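Local coordinates for protein Alpha/beta hydrolase (Pseudomonas aeruginosa PAO1, PDB 4R1D) that is probably a calcium-binding lipase effector of the H2 type VI secretion system, an alpha/beta hydrolase bound by Tli4, its probable immunity protein, at residues 362-365 with 366-369; 291-295 with 296-300. All blocks are in the same frame, centred on the assembly; numbering follows the deposited sequence. Where two conformers were deposited one is given.

Contact 1. Residues 362-365 with 366-369; sequences NQDP and YEEI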
# COMPACT_ATOMS: atom_id res chain seq x y z
N ASN A 362 -22.56 16.79 -12.69
CA ASN A 362 -22.24 16.80 -14.12
C ASN A 362 -21.10 15.86 -14.49
O ASN A 362 -20.24 16.18 -15.31
CB ASN A 362 -21.94 18.22 -14.63
CG ASN A 362 -21.85 18.27 -16.14
OD1 ASN A 362 -22.60 17.58 -16.85
ND2 ASN A 362 -20.93 19.08 -16.65
N GLN A 363 -21.13 14.67 -13.89
CA GLN A 363 -20.24 13.58 -14.26
C GLN A 363 -18.75 13.90 -14.14
O GLN A 363 -17.94 13.35 -14.89
CB GLN A 363 -20.55 13.08 -15.67
CG GLN A 363 -21.99 12.65 -15.86
CD GLN A 363 -22.29 12.30 -17.29
OE1 GLN A 363 -23.06 12.99 -17.97
NE2 GLN A 363 -21.67 11.23 -17.77
N ASP A 364 -18.40 14.77 -13.20
CA ASP A 364 -16.99 15.07 -12.96
C ASP A 364 -16.68 15.04 -11.47
O ASP A 364 -16.60 16.08 -10.83
CB ASP A 364 -16.61 16.44 -13.54
CG ASP A 364 -15.12 16.69 -13.51
OD1 ASP A 364 -14.39 15.95 -12.81
OD2 ASP A 364 -14.66 17.65 -14.17
N PRO A 365 -16.49 13.84 -10.92
CA PRO A 365 -16.22 13.70 -9.49
C PRO A 365 -14.89 14.34 -9.13
O PRO A 365 -14.72 14.77 -7.99
CB PRO A 365 -16.16 12.17 -9.28
CG PRO A 365 -15.82 11.61 -10.63
CD PRO A 365 -16.47 12.55 -11.63
N TYR A 366 -13.96 14.41 -10.09
CA TYR A 366 -12.64 14.97 -9.80
C TYR A 366 -12.73 16.42 -9.37
O TYR A 366 -12.14 16.81 -8.35
CB TYR A 366 -11.70 14.78 -11.00
CG TYR A 366 -11.74 13.37 -11.52
CD1 TYR A 366 -11.07 12.35 -10.87
CD2 TYR A 366 -12.50 13.04 -12.65
CE1 TYR A 366 -11.14 11.03 -11.34
CE2 TYR A 366 -12.57 11.74 -13.12
CZ TYR A 366 -11.88 10.75 -12.46
OH TYR A 366 -11.95 9.46 -12.93
N GLU A 367 -13.48 17.23 -10.12
CA GLU A 367 -13.61 18.65 -9.78
C GLU A 367 -14.73 18.90 -8.78
O GLU A 367 -14.61 19.74 -7.89
CB GLU A 367 -13.86 19.48 -11.04
CG GLU A 367 -12.78 19.37 -12.11
CD GLU A 367 -11.46 19.98 -11.68
OE1 GLU A 367 -11.47 20.95 -10.90
OE2 GLU A 367 -10.40 19.47 -12.12
N GLU A 368 -15.83 18.16 -8.93
CA GLU A 368 -17.01 18.38 -8.09
C GLU A 368 -16.84 17.91 -6.65
O GLU A 368 -17.42 18.49 -5.73
CB GLU A 368 -18.23 17.71 -8.70
CG GLU A 368 -18.59 18.24 -10.08
CD GLU A 368 -19.92 17.71 -10.53
OE1 GLU A 368 -20.89 17.86 -9.76
OE2 GLU A 368 -20.00 17.12 -11.62
N ILE A 369 -16.04 16.88 -6.44
CA ILE A 369 -15.91 16.28 -5.12
C ILE A 369 -14.45 16.21 -4.65
O ILE A 369 -14.11 16.75 -3.60
CB ILE A 369 -16.50 14.86 -5.10
CG1 ILE A 369 -17.98 14.90 -5.51
CG2 ILE A 369 -16.38 14.23 -3.73
CD1 ILE A 369 -18.62 13.52 -5.73
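The carbonyl oxygens of Asp364 and Pro365 receive the amides of Glu368 and Ile369, Asp364 O lying 2.9 Å from Glu368 N, as the loop after strand 358-359 winds into helix 365-370. Asp364 is the N-cap. With CG anti to the backbone N (chi1 -171°), its carboxylate lies beside its own carbonyl carbon and reaches forward to the first turn, where OD1 accepts from Glu367 N at 3.1 Å; the donor stands well above the carboxylate plane. The other oxygen, OD2, rests 3.3 Å from Glu367 CG, the two side chains running side by side. Glu367 bends at chi2 and carries its own carboxylate off to a salt bridge with Lys371, and the two acidic groups do not touch.

Glu368 reaches back to the loop that precedes the helix. Extended beyond CG, it sets OE2 between two backbone amides: Asn362 N at 2.8 Å on the syn side, close to the carboxylate plane, and Asp364 N at 3.3 Å on the anti side, further out of it. Gln361 N binds OE1, so three amides hold the carboxylate and fix its rotation. Pro365, the first helical residue, lays CG over one face of the Tyr366 ring, 4.2 Å from the centroid, while Asp364 OD1 sits near the ring edge. The phenol extends to helix 400-421, packing on Ile408, Ile411 and Ala412 and bonding His415 through OH. An N-capping aspartate followed by proline at N1 is a common helix start, to which Glu368 here adds its bonds to the loop amides.

Contact 2. Residues 291-295 with 296-300; sequences YHHMR and CGYEG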
# COMPACT_ATOMS: atom_id res chain seq x y z
N TYR A 291 -14.57 7.70 0.07
CA TYR A 291 -15.06 8.95 0.65
C TYR A 291 -15.40 8.75 2.13
O TYR A 291 -15.03 9.55 2.96
CB TYR A 291 -16.27 9.45 -0.13
CG TYR A 291 -16.77 10.81 0.31
CD1 TYR A 291 -17.56 10.93 1.45
CD2 TYR A 291 -16.48 11.95 -0.43
CE1 TYR A 291 -18.03 12.15 1.85
CE2 TYR A 291 -16.96 13.19 -0.02
CZ TYR A 291 -17.74 13.28 1.11
OH TYR A 291 -18.22 14.49 1.55
N HIS A 292 -16.11 7.68 2.45
CA HIS A 292 -16.42 7.41 3.85
C HIS A 292 -15.14 7.38 4.68
O HIS A 292 -15.03 8.04 5.70
CB HIS A 292 -17.14 6.07 4.03
CG HIS A 292 -17.24 5.65 5.46
ND1 HIS A 292 -16.22 4.99 6.11
CD2 HIS A 292 -18.21 5.84 6.39
CE1 HIS A 292 -16.57 4.78 7.37
NE2 HIS A 292 -17.77 5.28 7.56
N HIS A 293 -14.17 6.59 4.22
CA HIS A 293 -12.96 6.37 5.00
C HIS A 293 -12.14 7.64 5.19
O HIS A 293 -11.64 7.89 6.28
CB HIS A 293 -12.13 5.24 4.39
CG HIS A 293 -12.90 3.96 4.30
ND1 HIS A 293 -12.54 2.93 3.44
CD2 HIS A 293 -14.02 3.55 4.93
CE1 HIS A 293 -13.41 1.94 3.57
NE2 HIS A 293 -14.31 2.29 4.47
N MET A 294 -12.02 8.45 4.14
CA MET A 294 -11.27 9.69 4.22
C MET A 294 -11.95 10.73 5.09
O MET A 294 -11.28 11.57 5.68
CB MET A 294 -10.98 10.25 2.82
CG MET A 294 -9.99 9.40 2.03
SD MET A 294 -9.53 10.15 0.46
CE MET A 294 -8.45 11.45 1.08
N ARG A 295 -13.27 10.68 5.18
CA ARG A 295 -13.98 11.66 6.01
C ARG A 295 -14.28 11.17 7.43
O ARG A 295 -14.48 12.00 8.33
CB ARG A 295 -15.26 12.15 5.32
CG ARG A 295 -15.04 12.96 4.03
CD ARG A 295 -14.21 14.18 4.29
NE ARG A 295 -14.80 15.03 5.32
CZ ARG A 295 -15.70 15.99 5.07
NH1 ARG A 295 -16.10 16.22 3.83
NH2 ARG A 295 -16.19 16.72 6.06
N CYS A 296 -14.29 9.86 7.65
CA CYS A 296 -14.74 9.30 8.94
C CYS A 296 -13.78 8.33 9.62
O CYS A 296 -14.02 7.94 10.76
CB CYS A 296 -16.06 8.55 8.78
SG CYS A 296 -17.39 9.46 7.97
N GLY A 297 -12.74 7.90 8.91
CA GLY A 297 -11.91 6.80 9.37
C GLY A 297 -12.51 5.46 8.96
O GLY A 297 -13.66 5.38 8.55
N TYR A 298 -11.72 4.39 9.07
CA TYR A 298 -12.27 3.06 8.88
C TYR A 298 -13.14 2.67 10.07
O TYR A 298 -12.93 3.17 11.17
CB TYR A 298 -11.15 2.03 8.70
CG TYR A 298 -10.52 2.08 7.33
CD1 TYR A 298 -9.71 3.15 6.96
CD2 TYR A 298 -10.76 1.08 6.41
CE1 TYR A 298 -9.15 3.20 5.69
CE2 TYR A 298 -10.21 1.12 5.15
CZ TYR A 298 -9.41 2.18 4.80
OH TYR A 298 -8.87 2.21 3.53
N GLU A 299 -14.09 1.77 9.85
CA GLU A 299 -14.93 1.24 10.91
C GLU A 299 -14.17 0.22 11.76
O GLU A 299 -13.22 -0.40 11.30
CB GLU A 299 -16.19 0.61 10.32
CG GLU A 299 -16.93 1.51 9.33
CD GLU A 299 -18.21 0.86 8.79
OE1 GLU A 299 -19.18 0.74 9.57
OE2 GLU A 299 -18.23 0.49 7.60
N GLY A 300 -14.61 0.05 13.00
CA GLY A 300 -13.94 -0.84 13.94
C GLY A 300 -13.91 -2.29 13.49
O GLY A 300 -13.01 -3.04 13.87
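His293 lays its imidazole against the ring of Tyr298 in a face-to-face stack, centroids 4.0 Å apart and planes inclined by 27°. The pair sits at a glycine-terminated helix C-terminus: Gly297, with positive phi (85°), is the first residue to leave the helical conformation of helix 289-296. Two backbone bonds finish the last turn: Cys296 N to His292 O at 2.8 Å and Gly297 N to His293 O at 2.9 Å. Beyond the glycine the chain is extended, bringing Tyr298 back beside the helix. His293 CB also lies over the tyrosine ring, 4.1 Å from its centroid. Val313 of helix 310-317 and Met58 pack on Tyr298 as well.

One residue earlier, His292 has CG anti to its N (chi1 169°), which puts the ring against Cys296, whose CB and SG both lie over one face, SG 4.4 Å from the ring centroid. Trp440 stacks on the same imidazole and gives its indole N-H to Glu299 OE2, tying the loop to the helix end through a single tryptophan. The guanidinium of Arg295 is held by Asp461 and the carbonyl of Trp375. CE1 of the His292 imidazole lies 3.2 Å from Gly297 O and 3.8 Å from Glu299 CG.

The two contacts treat opposite ends of short helices: contact 1 starts helix 365-370 and contact 2 finishes helix 289-296. Their chemistry follows their place. Contact 1, whose centre is about 22 Å from the centre of the chain, is only partly buried and relies on carboxylates gathering backbone amides, with its apolar residues turned inward. Contact 2, its centre about 16 Å from the centre of the chain, is buried and built mainly from stacked rings and a sulfur-aromatic contact. The centres of the two contacts are about 20 Å apart, yet the elements meet where Ile369 CG2 packs 3.9 Å from Tyr291 CE2. Both lie away from the calcium site, and neither is touched by the other protein chain.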